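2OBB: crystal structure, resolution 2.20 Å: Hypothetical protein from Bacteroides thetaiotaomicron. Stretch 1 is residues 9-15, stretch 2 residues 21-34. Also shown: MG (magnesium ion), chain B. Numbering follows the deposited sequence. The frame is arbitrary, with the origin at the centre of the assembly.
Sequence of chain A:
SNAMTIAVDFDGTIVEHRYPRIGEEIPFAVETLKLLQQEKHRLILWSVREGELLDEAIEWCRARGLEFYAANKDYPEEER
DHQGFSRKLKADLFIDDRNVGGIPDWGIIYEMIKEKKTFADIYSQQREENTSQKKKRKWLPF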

# COMPACT_ATOMS: atom_id res chain seq x y z
N ASP A 9 -6.76 3.62 -2.84
CA ASP A 9 -6.21 4.24 -4.02
C ASP A 9 -7.34 4.63 -4.97
O ASP A 9 -8.46 4.14 -4.83
N PHE A 10 -7.07 5.52 -5.92
CA PHE A 10 -8.09 5.88 -6.86
C PHE A 10 -7.91 5.17 -8.21
O PHE A 10 -8.71 4.25 -8.52
N ASP A 11 -6.90 5.58 -9.00
CA ASP A 11 -6.73 5.03 -10.34
C ASP A 11 -6.30 3.56 -10.37
O ASP A 11 -5.27 3.18 -9.77
N GLY A 12 -7.08 2.74 -11.07
CA GLY A 12 -6.84 1.31 -11.15
C GLY A 12 -7.49 0.55 -10.00
O GLY A 12 -7.49 -0.68 -9.98
N THR A 13 -8.04 1.29 -9.03
CA THR A 13 -8.63 0.72 -7.84
C THR A 13 -10.13 0.97 -7.74
O THR A 13 -10.89 0.03 -7.56
N ILE A 14 -10.53 2.24 -7.80
CA ILE A 14 -11.93 2.64 -7.79
C ILE A 14 -12.43 2.81 -9.24
O ILE A 14 -13.59 2.50 -9.55
N VAL A 15 -11.54 3.32 -10.13
CA VAL A 15 -11.84 3.43 -11.56
C VAL A 15 -10.76 2.75 -12.38
O VAL A 15 -9.65 2.58 -11.89
N ARG A 21 -6.99 11.43 -16.92
CA ARG A 21 -8.45 11.35 -17.01
C ARG A 21 -8.98 10.37 -15.98
O ARG A 21 -8.19 9.74 -15.26
N ILE A 22 -10.31 10.25 -15.88
CA ILE A 22 -10.92 9.33 -14.94
C ILE A 22 -11.57 8.18 -15.70
O ILE A 22 -12.33 8.42 -16.62
N GLY A 23 -11.28 6.94 -15.33
CA GLY A 23 -11.83 5.79 -16.06
C GLY A 23 -13.23 5.43 -15.61
O GLY A 23 -13.78 6.10 -14.73
N GLU A 24 -13.82 4.40 -16.23
CA GLU A 24 -15.06 3.80 -15.77
C GLU A 24 -14.85 3.21 -14.37
O GLU A 24 -13.73 2.84 -14.01
N GLU A 25 -15.92 3.11 -13.60
CA GLU A 25 -15.84 2.57 -12.28
C GLU A 25 -15.48 1.08 -12.34
O GLU A 25 -15.98 0.34 -13.19
N ILE A 26 -14.60 0.66 -11.46
CA ILE A 26 -14.42 -0.78 -11.28
C ILE A 26 -15.71 -1.32 -10.65
O ILE A 26 -16.23 -0.73 -9.71
N PRO A 27 -16.27 -2.42 -11.22
CA PRO A 27 -17.56 -2.89 -10.75
C PRO A 27 -17.66 -2.88 -9.23
O PRO A 27 -16.74 -3.34 -8.56
N PHE A 28 -18.73 -2.28 -8.72
CA PHE A 28 -19.11 -2.33 -7.30
C PHE A 28 -18.13 -1.64 -6.36
O PHE A 28 -18.23 -1.81 -5.14
N ALA A 29 -17.22 -0.84 -6.92
CA ALA A 29 -16.22 -0.16 -6.08
C ALA A 29 -16.89 0.77 -5.09
O ALA A 29 -16.78 0.58 -3.86
N VAL A 30 -17.64 1.74 -5.61
CA VAL A 30 -18.28 2.79 -4.80
C VAL A 30 -19.32 2.25 -3.79
O VAL A 30 -19.28 2.53 -2.58
N GLU A 31 -20.22 1.45 -4.30
CA GLU A 31 -21.10 0.71 -3.44
C GLU A 31 -20.41 -0.09 -2.31
O GLU A 31 -20.91 -0.11 -1.19
N THR A 32 -19.29 -0.76 -2.60
CA THR A 32 -18.64 -1.62 -1.59
C THR A 32 -18.01 -0.73 -0.51
O THR A 32 -18.04 -1.04 0.69
N LEU A 33 -17.45 0.38 -0.97
CA LEU A 33 -16.84 1.32 -0.08
C LEU A 33 -17.91 1.94 0.83
O LEU A 33 -17.72 2.05 2.04
N LYS A 34 -19.06 2.29 0.25
CA LYS A 34 -20.15 2.84 1.07
C LYS A 34 -20.62 1.81 2.08
O LYS A 34 -20.85 2.13 3.24

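Stretch 1 supplies two ligands to a magnesium ion and packs against stretch 2 through a small set of apolar side chains. At its start, Asp-9 (chi1 t) is out of reach of stretch 2 and serves the metal instead: its OD2 lies 2.1 Å from MG, while its OD1 accepts a hydrogen bond of 3.1 Å from water 1, itself a ligand of the ion. Asp-11 O binds MG at 1.9 Å, and waters 3 and 4 and one atom from elsewhere in the structure complete the set of ligands.

Phe-10, also in the t rotamer, leaves the backbone sideways, but its ring reaches the second stretch, where CZ meets Ile-22 CG2 at 3.7 Å in an oblique approach. Its carbonyl is turned back into the loop and accepts a hydrogen bond from Ile-14 N at 2.8 Å. The side chain of Asp-11 (m) is joined to stretch 2 through solvent. Water 2 lies 2.6 Å from Asp-11 OD1 and 2.8 Å from Arg-21 O, close enough to hydrogen-bond either acceptor; a weak bond of 3.3 Å from Gly-23 N to the water oxygen adds to the link.

Gly-12 adopts a positive phi at which a CB would jam against the preceding carbonyl oxygen and crowd the magnesium. Thr-13 (m) points away from stretch 2, and its OG1 donates to the metal ligand Asp-9 OD2 at 2.7 Å; its backbone O, by contrast, rests 3.6 Å from Ile-26 CG1.

Ile-14 contributes both backbone and side chain. Its O accepts the direct hydrogen bond between the stretches, from Ile-26 N at 2.8 Å. Although its CA-to-CB bond points away, the extended m,t rotamer carries CD1 to within 3.7 Å of Leu-33 CD1, and CG2 lies 4.3 Å from Ala-29 CB and 4.4 Å from Val-30 CG2. Ala-29 and Leu-33, one helical turn apart, both point toward stretch 1. Nearby, Glu-25 (t,t) directs its carboxylate along its own stretch, where OE2 accepts a 2.9 Å hydrogen bond from Val-30 N near the start of the helix.

Val-15 (m) projects sideways and sits beside the segment Ile-22 to Glu-25 of stretch 2: CG1 is 3.9 Å from Ile-22 CG2, which thus touches both Phe-10 and Val-15, and 3.4 Å from Gly-23 O. Its backbone forms a single bridge with Glu-25, supported by a CA-H...O contact of 3.2 Å from Val-15 CA to Glu-24 O. Ile-26 (m,m) points toward stretch 1 and places CG1 3.6 Å from Val-15 C.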

# COMPACT_ATOMS: atom_id res chain seq x y z
CB ASP A 9 -5.24 3.28 -4.67
CG ASP A 9 -4.70 3.79 -5.97
OD1 ASP A 9 -4.16 4.90 -5.98
OD2 ASP A 9 -4.78 3.06 -6.98
CB PHE A 10 -8.17 7.39 -7.02
CG PHE A 10 -9.32 7.85 -7.89
CD1 PHE A 10 -10.64 7.64 -7.49
CD2 PHE A 10 -9.08 8.52 -9.09
CE1 PHE A 10 -11.72 8.08 -8.28
CE2 PHE A 10 -10.16 8.97 -9.89
CZ PHE A 10 -11.47 8.74 -9.48
CB ASP A 11 -5.76 5.85 -11.17
CG ASP A 11 -6.09 7.33 -11.17
OD1 ASP A 11 -6.97 7.75 -11.96
OD2 ASP A 11 -5.47 8.06 -10.38
CB THR A 13 -7.94 1.27 -6.56
OG1 THR A 13 -6.53 1.03 -6.65
CG2 THR A 13 -8.48 0.60 -5.28
CB ILE A 14 -12.13 3.97 -6.98
CG1 ILE A 14 -11.85 3.76 -5.48
CG2 ILE A 14 -13.56 4.53 -7.14
CD1 ILE A 14 -11.95 5.03 -4.65
CB VAL A 15 -11.96 4.91 -12.01
CG1 VAL A 15 -13.17 5.54 -11.40
CG2 VAL A 15 -10.67 5.72 -11.66
CB ARG A 21 -8.84 10.95 -18.42
CG ARG A 21 -8.24 11.87 -19.49
CD ARG A 21 -8.45 11.36 -20.91
NE ARG A 21 -9.88 11.29 -21.26
CZ ARG A 21 -10.62 10.17 -21.26
NH1 ARG A 21 -10.07 8.98 -20.95
NH2 ARG A 21 -11.92 10.23 -21.57
CB ILE A 22 -11.95 10.01 -14.03
CG1 ILE A 22 -11.31 11.17 -13.26
CG2 ILE A 22 -12.52 8.99 -13.04
CD1 ILE A 22 -12.31 12.06 -12.47
CB GLU A 24 -15.47 2.65 -16.69
CG GLU A 24 -15.61 3.01 -18.16
CD GLU A 24 -17.02 3.41 -18.55
OE1 GLU A 24 -17.46 3.07 -19.68
OE2 GLU A 24 -17.69 4.05 -17.70
CB GLU A 25 -17.17 2.77 -11.56
CG GLU A 25 -17.12 2.39 -10.07
CD GLU A 25 -18.46 2.44 -9.40
OE1 GLU A 25 -19.37 3.04 -9.98
OE2 GLU A 25 -18.61 1.86 -8.29
CB ILE A 26 -13.23 -1.07 -10.41
CG1 ILE A 26 -11.99 -0.35 -10.99
CG2 ILE A 26 -13.02 -2.60 -10.24
CD1 ILE A 26 -11.43 -0.95 -12.23
CB PRO A 27 -17.63 -4.31 -11.30
CG PRO A 27 -16.96 -4.17 -12.64
CD PRO A 27 -15.76 -3.27 -12.32
CB PHE A 28 -19.38 -3.77 -6.87
CG PHE A 28 -20.32 -4.48 -7.81
CD1 PHE A 28 -21.68 -4.19 -7.79
CD2 PHE A 28 -19.84 -5.39 -8.75
CE1 PHE A 28 -22.55 -4.81 -8.71
CE2 PHE A 28 -20.68 -6.02 -9.65
CZ PHE A 28 -22.05 -5.72 -9.64
CB ALA A 29 -15.17 0.60 -6.96
CB VAL A 30 -18.97 3.84 -5.67
CG1 VAL A 30 -19.78 4.75 -4.78
CG2 VAL A 30 -17.94 4.63 -6.46
CB GLU A 31 -21.97 -0.18 -4.31
CG GLU A 31 -22.59 -1.32 -3.60
CD GLU A 31 -23.47 -2.11 -4.54
OE1 GLU A 31 -23.92 -1.51 -5.56
OE2 GLU A 31 -23.69 -3.32 -4.25
CB THR A 32 -17.58 -2.60 -2.24
OG1 THR A 32 -18.22 -3.42 -3.23
CG2 THR A 32 -16.92 -3.52 -1.19
CB LEU A 33 -16.05 2.38 -0.87
CG LEU A 33 -14.71 1.94 -1.47
CD1 LEU A 33 -14.15 3.01 -2.46
CD2 LEU A 33 -13.70 1.63 -0.38
CB LYS A 34 -21.30 3.33 0.23
CG LYS A 34 -21.04 4.74 -0.32
CD LYS A 34 -21.55 4.90 -1.73
CE LYS A 34 -23.05 5.10 -1.82
NZ LYS A 34 -23.50 5.13 -3.27
MG MG B . -3.72 2.74 -8.77
O HOH W 1 -2.94 4.60 -8.78
O HOH W 2 -8.27 7.16 -14.10
O HOH W 3 -2.18 2.49 -7.33
O HOH W 4 -2.64 2.14 -10.48